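Putative pectin lyase (Geobacillus virus E2, PDB 7CHU) is a trimeric tailspike of a thermophilic bacteriophage that probably recognises, and may cleave, polysaccharide on the surface of its host bacterium. Local coordinates at residues Phe377-Asn382 with Glu393-Gly398; Phe414-Arg419 with Ile425-Thr430. All coordinates share one frame; numbering follows the deposited sequence.

Overall arrangement
Contact 1 and contact 2 follow one another along the chain and lie in its C-terminal half, with centres about 11 Å apart. Here the parallel beta-helix expected of a pectate lyase-like fold ends and antiparallel strands take over. Contact 1 ties the loop between strands 366-368 and 385-387 to the short strand 395-396; contact 2 closes the hairpin of strands 418-420 and 423-426. The two touch directly: Asn-379 reaches the hydroxyl of Tyr-418, Arg-395 packs on the same tyrosine ring, and Asn-394 bonds to the carbonyl of Arg-419. The loop leading into strand 385-387 is thereby fastened to a hairpin of the antiparallel region, while at the trimer interface Leu-397 packs on Leu-397 of both other subunits.

Contact 1 (Phe377-Asn382 with Glu393-Gly398); sequences FNNPTN and ENRKLG
Where the parallel beta-helix gives way to antiparallel strands, Arg-395 of the short strand 395-396 reaches across to Phe-377 and Asn-379 in the loop that leads into strand 385-387. The arginine chain bends at chi3 (-70°), which turns its guanidinium side-on to the carboxylate of Glu-393, two residues back. Arg-395 NE lies 2.9 Å from Glu-393 OE2 in a salt bridge, and NH2 completes the fork with OE1; both nitrogens approach from above the carboxylate plane. Glu-393 OE2 is gripped a second time, now through its anti lone pair, by the backbone N of Arg-395 at 2.8 Å.

That leaves NH1 pointing at the loop, where Arg-395 NH1 donates to Asn-379 OD1 over 2.9 Å in a nearly straight bond (164° at the hydrogen). The oxygen sits at the edge of the guanidinium, while the amide plane stands almost upright to it, 79° away. A water wedged into the same corner accepts from Arg-395 NH2 and donates to both Phe-377 O, 2.8 Å away, and Asn-379 OD1. Over one face comes a single corner of the tilted Phe-377 ring, its CE1 4.1 Å from Arg-395 CZ; the ring of Tyr-418 takes the opposite face as a cation-pi partner, and Tyr-403 is another.

Asn-379 cannot easily flip its amide, since OD1 takes both the arginine and the water while ND2 donates to Tyr-418 OH and Asn-458 OD1. For Arg-395, buried though it is, Glu-393 supplies the countercharge and the aromatic rings further stabilisation, which would be expected to keep the guanidinium charged. The bonds round its edge, to Asn-379, Glu-393 and the water, fix its rotation, while Phe-377 and Tyr-418 cover its two faces.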
ATOM      1  N   PHE A 377      -5.202 -22.216   9.631  1.00 17.38           N
ATOM      2  CA  PHE A 377      -5.103 -21.680  10.983  1.00 16.74           C
ATOM      3  C   PHE A 377      -5.576 -22.745  11.963  1.00 20.75           C
ATOM      4  O   PHE A 377      -6.241 -23.721  11.583  1.00 14.05           O
ATOM      5  CB  PHE A 377      -5.936 -20.401  11.143  1.00 18.24           C
ATOM      6  CG  PHE A 377      -7.320 -20.513  10.572  1.00 19.49           C
ATOM      7  CD1 PHE A 377      -8.364 -21.026  11.349  1.00 20.24           C
ATOM      8  CD2 PHE A 377      -7.582 -20.130   9.259  1.00 20.77           C
ATOM      9  CE1 PHE A 377      -9.646 -21.129  10.840  1.00 19.39           C
ATOM     10  CE2 PHE A 377      -8.865 -20.242   8.731  1.00 20.40           C
ATOM     11  CZ  PHE A 377      -9.895 -20.755   9.520  1.00 21.46           C
ATOM     12  N   ASN A 378      -5.211 -22.558  13.233  1.00 17.66           N
ATOM     13  CA  ASN A 378      -5.542 -23.524  14.275  1.00 20.49           C
ATOM     14  C   ASN A 378      -6.925 -23.215  14.842  1.00 20.84           C
ATOM     15  O   ASN A 378      -7.546 -22.204  14.509  1.00 20.42           O
ATOM     16  CB  ASN A 378      -4.484 -23.487  15.388  1.00 17.64           C
ATOM     17  CG  ASN A 378      -4.422 -22.131  16.067  1.00 18.40           C
ATOM     18  OD1 ASN A 378      -4.518 -21.104  15.399  1.00 16.74           O
ATOM     19  ND2 ASN A 378      -4.293 -22.119  17.391  1.00 18.20           N
ATOM     20  N   ASN A 379      -7.398 -24.069  15.754  1.00 20.18           N
ATOM     21  CA  ASN A 379      -8.609 -23.780  16.506  1.00 21.60           C
ATOM     22  C   ASN A 379      -8.192 -23.177  17.843  1.00 21.30           C
ATOM     23  O   ASN A 379      -7.838 -23.923  18.768  1.00 21.71           O
ATOM     24  CB  ASN A 379      -9.439 -25.054  16.714  1.00 23.02           C
ATOM     25  CG  ASN A 379      -9.917 -25.664  15.387  1.00 26.77           C
ATOM     26  OD1 ASN A 379     -10.117 -24.956  14.387  1.00 20.25           O
ATOM     27  ND2 ASN A 379     -10.120 -26.980  15.381  1.00 23.43           N
ATOM     28  N   PRO A 380      -8.201 -21.854  18.001  1.00 18.50           N
ATOM     29  CA  PRO A 380      -7.590 -21.236  19.183  1.00 21.49           C
ATOM     30  C   PRO A 380      -8.530 -21.230  20.383  1.00 22.53           C
ATOM     31  O   PRO A 380      -9.743 -21.428  20.272  1.00 20.96           O
ATOM     32  CB  PRO A 380      -7.292 -19.810  18.711  1.00 20.73           C
ATOM     33  CG  PRO A 380      -8.403 -19.518  17.733  1.00 19.27           C
ATOM     34  CD  PRO A 380      -8.751 -20.848  17.074  1.00 20.08           C
ATOM     35  N   THR A 381      -7.931 -20.974  21.547  1.00 18.57           N
ATOM     36  CA  THR A 381      -8.664 -20.941  22.811  1.00 19.34           C
ATOM     37  C   THR A 381      -9.750 -19.863  22.820  1.00 22.08           C
ATOM     38  O   THR A 381     -10.884 -20.114  23.239  1.00 14.55           O
ATOM     39  CB  THR A 381      -7.666 -20.707  23.956  1.00 23.04           C
ATOM     40  OG1 THR A 381      -6.637 -21.703  23.902  1.00 26.55           O
ATOM     41  CG2 THR A 381      -8.350 -20.744  25.312  1.00 24.99           C
ATOM     42  N   ASN A 382      -9.418 -18.646  22.397  1.00 17.25           N
ATOM     43  CA  ASN A 382     -10.336 -17.518  22.476  1.00 20.29           C
ATOM     44  C   ASN A 382     -10.832 -17.132  21.083  1.00 15.47           C
ATOM     45  O   ASN A 382     -10.324 -17.607  20.067  1.00 15.59           O
ATOM     46  CB  ASN A 382      -9.663 -16.318  23.167  1.00 20.04           C
ATOM     47  CG  ASN A 382      -9.397 -16.579  24.650  1.00 24.67           C
ATOM     48  OD1 ASN A 382     -10.193 -17.229  25.330  1.00 26.15           O
ATOM     49  ND2 ASN A 382      -8.264 -16.104  25.141  1.00 23.68           N
ATOM     50  N   GLU A 393      -9.394 -25.893   2.671  1.00 19.11           N
ATOM     51  CA  GLU A 393     -10.087 -25.498   3.890  1.00 20.13           C
ATOM     52  C   GLU A 393     -11.543 -25.189   3.552  1.00 21.56           C
ATOM     53  O   GLU A 393     -11.835 -24.303   2.732  1.00 17.27           O
ATOM     54  CB  GLU A 393      -9.398 -24.306   4.564  1.00 19.75           C
ATOM     55  CG  GLU A 393     -10.160 -23.722   5.756  1.00 20.65           C
ATOM     56  CD  GLU A 393     -10.445 -24.735   6.861  1.00 21.84           C
ATOM     57  OE1 GLU A 393      -9.478 -25.231   7.487  1.00 25.88           O
ATOM     58  OE2 GLU A 393     -11.639 -25.029   7.114  1.00 20.98           O
ATOM     59  N   ASN A 394     -12.452 -25.935   4.177  1.00 17.36           N
ATOM     60  CA  ASN A 394     -13.873 -25.778   3.889  1.00 20.57           C
ATOM     61  C   ASN A 394     -14.461 -24.556   4.567  1.00 16.97           C
ATOM     62  O   ASN A 394     -15.416 -23.981   4.050  1.00 17.22           O
ATOM     63  CB  ASN A 394     -14.635 -27.023   4.350  1.00 18.77           C
ATOM     64  CG  ASN A 394     -14.373 -28.218   3.470  1.00 20.59           C
ATOM     65  OD1 ASN A 394     -14.399 -28.111   2.253  1.00 20.98           O
ATOM     66  ND2 ASN A 394     -14.103 -29.361   4.085  1.00 22.82           N
ATOM     67  N   ARG A 395     -13.959 -24.190   5.745  1.00 15.23           N
ATOM     68  CA  ARG A 395     -14.512 -23.043   6.459  1.00 18.66           C
ATOM     69  C   ARG A 395     -14.114 -21.746   5.754  1.00 16.05           C
ATOM     70  O   ARG A 395     -12.933 -21.531   5.464  1.00 17.35           O
ATOM     71  CB  ARG A 395     -14.032 -23.028   7.907  1.00 19.95           C
ATOM     72  CG  ARG A 395     -14.540 -24.213   8.739  1.00 22.17           C
ATOM     73  CD  ARG A 395     -13.792 -24.323  10.059  1.00 17.30           C
ATOM     74  NE  ARG A 395     -12.419 -24.757   9.863  1.00 21.51           N
ATOM     75  CZ  ARG A 395     -11.500 -24.824  10.830  1.00 22.05           C
ATOM     76  NH1 ARG A 395     -11.803 -24.465  12.081  1.00 19.96           N
ATOM     77  NH2 ARG A 395     -10.283 -25.262  10.549  1.00 16.30           N
ATOM     78  N   LYS A 396     -15.106 -20.899   5.455  1.00 15.27           N
ATOM     79  CA  LYS A 396     -14.904 -19.631   4.754  1.00 14.62           C
ATOM     80  C   LYS A 396     -15.082 -18.415   5.642  1.00 21.36           C
ATOM     81  O   LYS A 396     -14.302 -17.474   5.542  1.00 19.32           O
ATOM     82  CB  LYS A 396     -15.862 -19.489   3.566  1.00 16.57           C
ATOM     83  CG  LYS A 396     -16.002 -20.750   2.695  1.00 16.03           C
ATOM     84  CD  LYS A 396     -14.659 -21.210   2.125  1.00 15.04           C
ATOM     85  CE  LYS A 396     -14.848 -22.376   1.147  1.00 16.79           C
ATOM     86  NZ  LYS A 396     -13.550 -23.021   0.831  1.00 19.48           N
ATOM     87  N   LEU A 397     -16.093 -18.395   6.500  1.00 18.39           N
ATOM     88  CA  LEU A 397     -16.250 -17.319   7.468  1.00 19.01           C
ATOM     89  C   LEU A 397     -16.475 -17.948   8.827  1.00 19.71           C
ATOM     90  O   LEU A 397     -17.121 -18.998   8.929  1.00 19.79           O
ATOM     91  CB  LEU A 397     -17.422 -16.399   7.095  1.00 21.93           C
ATOM     92  CG  LEU A 397     -17.627 -15.133   7.931  1.00 25.72           C
ATOM     93  CD1 LEU A 397     -18.266 -14.041   7.080  1.00 28.89           C
ATOM     94  CD2 LEU A 397     -18.488 -15.386   9.142  1.00 24.33           C
ATOM     95  N   GLY A 398     -15.928 -17.338   9.871  1.00 18.12           N
ATOM     96  CA  GLY A 398     -16.143 -17.903  11.186  1.00 15.64           C
ATOM     97  C   GLY A 398     -15.527 -17.068  12.284  1.00 23.29           C
ATOM     98  O   GLY A 398     -14.691 -16.179  12.052  1.00 17.98           O
TER
HETATM   99  O   HOH W   1      -8.253 -25.355  12.549  1.00 17.55           O

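Contact 2 (Phe414-Arg419 with Ile425-Thr430); sequences FQNVYR and IQPKGT
Tyr-418 and Ile-425 form an antiparallel hydrogen-bonded pair, their CA atoms 5.4 Å apart, in chain parts that run 162° from one another. This is the open end of the beta hairpin 418-420/423-426: Ile-425 N donates to Tyr-418 O over 2.8 Å, and Tyr-418 N returns a bond to Ile-425 O. Ile-425 O also takes a CA-H...O contact from Val-417, CA to O 3.1 Å.

On one side of the hairpin the side chains of Tyr-418 and Ile-425 run alongside each other in the same direction. Ile-425 CB rests over the tyrosine face, 4.0 Å from the ring centroid, a CH-pi contact placed toward the rim. Pro-427 comes at the ring's edge instead, with its CG 3.8 Å from Tyr-418 CE1.

Beyond the pair, a side chain takes over from the backbone ladder. Asn-416 sits in a left-handed backbone conformation, and with CG anti to its N (chi1 -165°) its amide swings over to Lys-428. Pro-427 CD brushes past the amide oxygen, and ND2, which also donates to Ala-432 O, lies against Gln-426 CG. The amide pairs with both the N-H and the C=O of Lys-428, much as a neighbouring strand's backbone would: Lys-428 N donates to Asn-416 OD1 at 3.0 Å, and Asn-416 ND2 donates to Lys-428 O at 3.1 Å, each on a lone pair in the acceptor's carbonyl plane.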
ATOM      1  N   PHE A 414     -22.764 -23.930  10.575  1.00 12.20           N
ATOM      2  CA  PHE A 414     -22.506 -24.963  11.568  1.00 16.42           C
ATOM      3  C   PHE A 414     -22.048 -24.336  12.879  1.00 19.09           C
ATOM      4  O   PHE A 414     -21.302 -23.350  12.889  1.00 15.13           O
ATOM      5  CB  PHE A 414     -21.414 -25.944  11.099  1.00 14.99           C
ATOM      6  CG  PHE A 414     -21.898 -27.068  10.215  1.00 13.90           C
ATOM      7  CD1 PHE A 414     -23.213 -27.142   9.768  1.00 13.01           C
ATOM      8  CD2 PHE A 414     -20.997 -28.049   9.813  1.00 13.01           C
ATOM      9  CE1 PHE A 414     -23.629 -28.209   8.962  1.00 15.35           C
ATOM     10  CE2 PHE A 414     -21.390 -29.119   8.997  1.00 15.79           C
ATOM     11  CZ  PHE A 414     -22.712 -29.199   8.572  1.00 14.95           C
ATOM     12  N   GLN A 415     -22.459 -24.956  13.984  1.00 15.45           N
ATOM     13  CA  GLN A 415     -22.050 -24.557  15.322  1.00 17.55           C
ATOM     14  C   GLN A 415     -21.360 -25.742  15.993  1.00 19.67           C
ATOM     15  O   GLN A 415     -21.979 -26.794  16.193  1.00 17.53           O
ATOM     16  CB  GLN A 415     -23.263 -24.078  16.125  1.00 16.60           C
ATOM     17  CG  GLN A 415     -22.918 -23.590  17.518  1.00 20.66           C
ATOM     18  CD  GLN A 415     -21.963 -22.381  17.493  1.00 21.86           C
ATOM     19  OE1 GLN A 415     -22.074 -21.510  16.630  1.00 19.39           O
ATOM     20  NE2 GLN A 415     -21.024 -22.338  18.444  1.00 21.37           N
ATOM     21  N   ASN A 416     -20.071 -25.584  16.298  1.00 17.64           N
ATOM     22  CA  ASN A 416     -19.270 -26.589  17.005  1.00 19.73           C
ATOM     23  C   ASN A 416     -19.034 -27.840  16.164  1.00 19.83           C
ATOM     24  O   ASN A 416     -18.936 -28.946  16.701  1.00 17.66           O
ATOM     25  CB  ASN A 416     -19.880 -26.982  18.359  1.00 19.10           C
ATOM     26  CG  ASN A 416     -18.886 -27.737  19.251  1.00 22.23           C
ATOM     27  OD1 ASN A 416     -17.670 -27.502  19.186  1.00 22.79           O
ATOM     28  ND2 ASN A 416     -19.398 -28.673  20.060  1.00 22.56           N
ATOM     29  N   VAL A 417     -18.945 -27.681  14.848  1.00 18.56           N
ATOM     30  CA  VAL A 417     -18.590 -28.791  13.970  1.00 19.04           C
ATOM     31  C   VAL A 417     -18.211 -28.200  12.628  1.00 14.52           C
ATOM     32  O   VAL A 417     -18.782 -27.196  12.199  1.00 18.43           O
ATOM     33  CB  VAL A 417     -19.747 -29.810  13.828  1.00 16.05           C
ATOM     34  CG1 VAL A 417     -20.988 -29.124  13.207  1.00 18.71           C
ATOM     35  CG2 VAL A 417     -19.316 -31.005  12.963  1.00 16.22           C
ATOM     36  N   TYR A 418     -17.252 -28.834  11.959  1.00 14.91           N
ATOM     37  CA  TYR A 418     -16.882 -28.418  10.614  1.00 19.27           C
ATOM     38  C   TYR A 418     -16.342 -29.626   9.866  1.00 19.96           C
ATOM     39  O   TYR A 418     -15.876 -30.584  10.475  1.00 20.36           O
ATOM     40  CB  TYR A 418     -15.850 -27.261  10.627  1.00 15.62           C
ATOM     41  CG  TYR A 418     -14.490 -27.591  11.226  1.00 20.21           C
ATOM     42  CD1 TYR A 418     -14.260 -27.477  12.602  1.00 19.99           C
ATOM     43  CD2 TYR A 418     -13.434 -27.997  10.414  1.00 21.13           C
ATOM     44  CE1 TYR A 418     -13.000 -27.758  13.157  1.00 20.82           C
ATOM     45  CE2 TYR A 418     -12.186 -28.287  10.948  1.00 22.14           C
ATOM     46  CZ  TYR A 418     -11.972 -28.163  12.309  1.00 20.79           C
ATOM     47  OH  TYR A 418     -10.731 -28.454  12.814  1.00 23.46           O
ATOM     48  N   ARG A 419     -16.409 -29.573   8.535  1.00 19.70           N
ATOM     49  CA  ARG A 419     -15.909 -30.668   7.713  1.00 22.22           C
ATOM     50  C   ARG A 419     -14.420 -30.503   7.421  1.00 24.54           C
ATOM     51  O   ARG A 419     -13.975 -29.439   6.970  1.00 22.34           O
ATOM     52  CB  ARG A 419     -16.677 -30.770   6.400  1.00 22.71           C
ATOM     53  CG  ARG A 419     -16.054 -31.824   5.466  1.00 24.17           C
ATOM     54  CD  ARG A 419     -16.982 -32.240   4.380  1.00 31.27           C
ATOM     55  NE  ARG A 419     -16.456 -33.360   3.602  1.00 33.90           N
ATOM     56  CZ  ARG A 419     -17.202 -34.147   2.843  1.00 32.59           C
ATOM     57  NH1 ARG A 419     -18.521 -33.951   2.774  1.00 26.52           N
ATOM     58  NH2 ARG A 419     -16.631 -35.137   2.162  1.00 33.35           N
ATOM     59  N   ILE A 425     -15.321 -32.549  12.331  1.00 18.72           N
ATOM     60  CA  ILE A 425     -14.557 -32.338  13.557  1.00 22.26           C
ATOM     61  C   ILE A 425     -15.383 -31.507  14.526  1.00 16.69           C
ATOM     62  O   ILE A 425     -15.962 -30.488  14.140  1.00 18.87           O
ATOM     63  CB  ILE A 425     -13.215 -31.652  13.252  1.00 22.71           C
ATOM     64  CG1 ILE A 425     -12.363 -32.586  12.387  1.00 24.13           C
ATOM     65  CG2 ILE A 425     -12.526 -31.253  14.552  1.00 23.29           C
ATOM     66  CD1 ILE A 425     -10.955 -32.085  12.137  1.00 31.58           C
ATOM     67  N   GLN A 426     -15.451 -31.951  15.773  1.00 18.84           N
ATOM     68  CA  GLN A 426     -16.121 -31.256  16.865  1.00 21.91           C
ATOM     69  C   GLN A 426     -15.056 -30.571  17.708  1.00 24.21           C
ATOM     70  O   GLN A 426     -14.347 -31.252  18.471  1.00 26.89           O
ATOM     71  CB  GLN A 426     -16.932 -32.244  17.719  1.00 18.93           C
ATOM     72  CG  GLN A 426     -17.755 -31.603  18.816  1.00 18.78           C
ATOM     73  CD  GLN A 426     -18.554 -32.640  19.616  1.00 28.12           C
ATOM     74  OE1 GLN A 426     -18.036 -33.265  20.546  1.00 24.81           O
ATOM     75  NE2 GLN A 426     -19.814 -32.827  19.250  1.00 21.32           N
ATOM     76  N   PRO A 427     -14.905 -29.243  17.622  1.00 26.22           N
ATOM     77  CA  PRO A 427     -13.788 -28.579  18.324  1.00 24.41           C
ATOM     78  C   PRO A 427     -13.878 -28.651  19.835  1.00 27.70           C
ATOM     79  O   PRO A 427     -12.873 -28.950  20.492  1.00 31.06           O
ATOM     80  CB  PRO A 427     -13.884 -27.131  17.824  1.00 27.38           C
ATOM     81  CG  PRO A 427     -14.628 -27.196  16.588  1.00 25.20           C
ATOM     82  CD  PRO A 427     -15.615 -28.308  16.739  1.00 22.35           C
ATOM     83  N   LYS A 428     -15.048 -28.360  20.415  1.00 29.02           N
ATOM     84  CA  LYS A 428     -15.251 -28.405  21.864  1.00 27.80           C
ATOM     85  C   LYS A 428     -15.985 -29.691  22.223  1.00 27.65           C
ATOM     86  O   LYS A 428     -17.182 -29.828  21.946  1.00 24.55           O
ATOM     87  CB  LYS A 428     -16.032 -27.184  22.349  1.00 29.24           C
ATOM     88  CG  LYS A 428     -16.259 -27.172  23.866  1.00 27.52           C
ATOM     89  CD  LYS A 428     -16.538 -25.762  24.351  1.00 39.27           C
ATOM     90  CE  LYS A 428     -16.395 -25.625  25.866  1.00 41.92           C
ATOM     91  NZ  LYS A 428     -16.507 -24.203  26.292  1.00 49.72           N
ATOM     92  N   GLY A 429     -15.273 -30.621  22.871  1.00 29.66           N
ATOM     93  CA  GLY A 429     -15.805 -31.955  23.106  1.00 26.68           C
ATOM     94  C   GLY A 429     -16.908 -32.026  24.141  1.00 24.60           C
ATOM     95  O   GLY A 429     -17.618 -33.035  24.206  1.00 24.16           O
ATOM     96  N   THR A 430     -17.072 -30.985  24.954  1.00 21.73           N
ATOM     97  CA  THR A 430     -18.106 -30.998  25.983  1.00 27.85           C
ATOM     98  C   THR A 430     -19.445 -30.480  25.489  1.00 28.70           C
ATOM     99  O   THR A 430     -20.421 -30.534  26.248  1.00 27.81           O
ATOM    100  CB  THR A 430     -17.684 -30.174  27.219  1.00 29.51           C
ATOM    101  OG1 THR A 430     -17.362 -28.833  26.832  1.00 34.86           O
ATOM    102  CG2 THR A 430     -16.478 -30.802  27.922  1.00 31.37           C
TER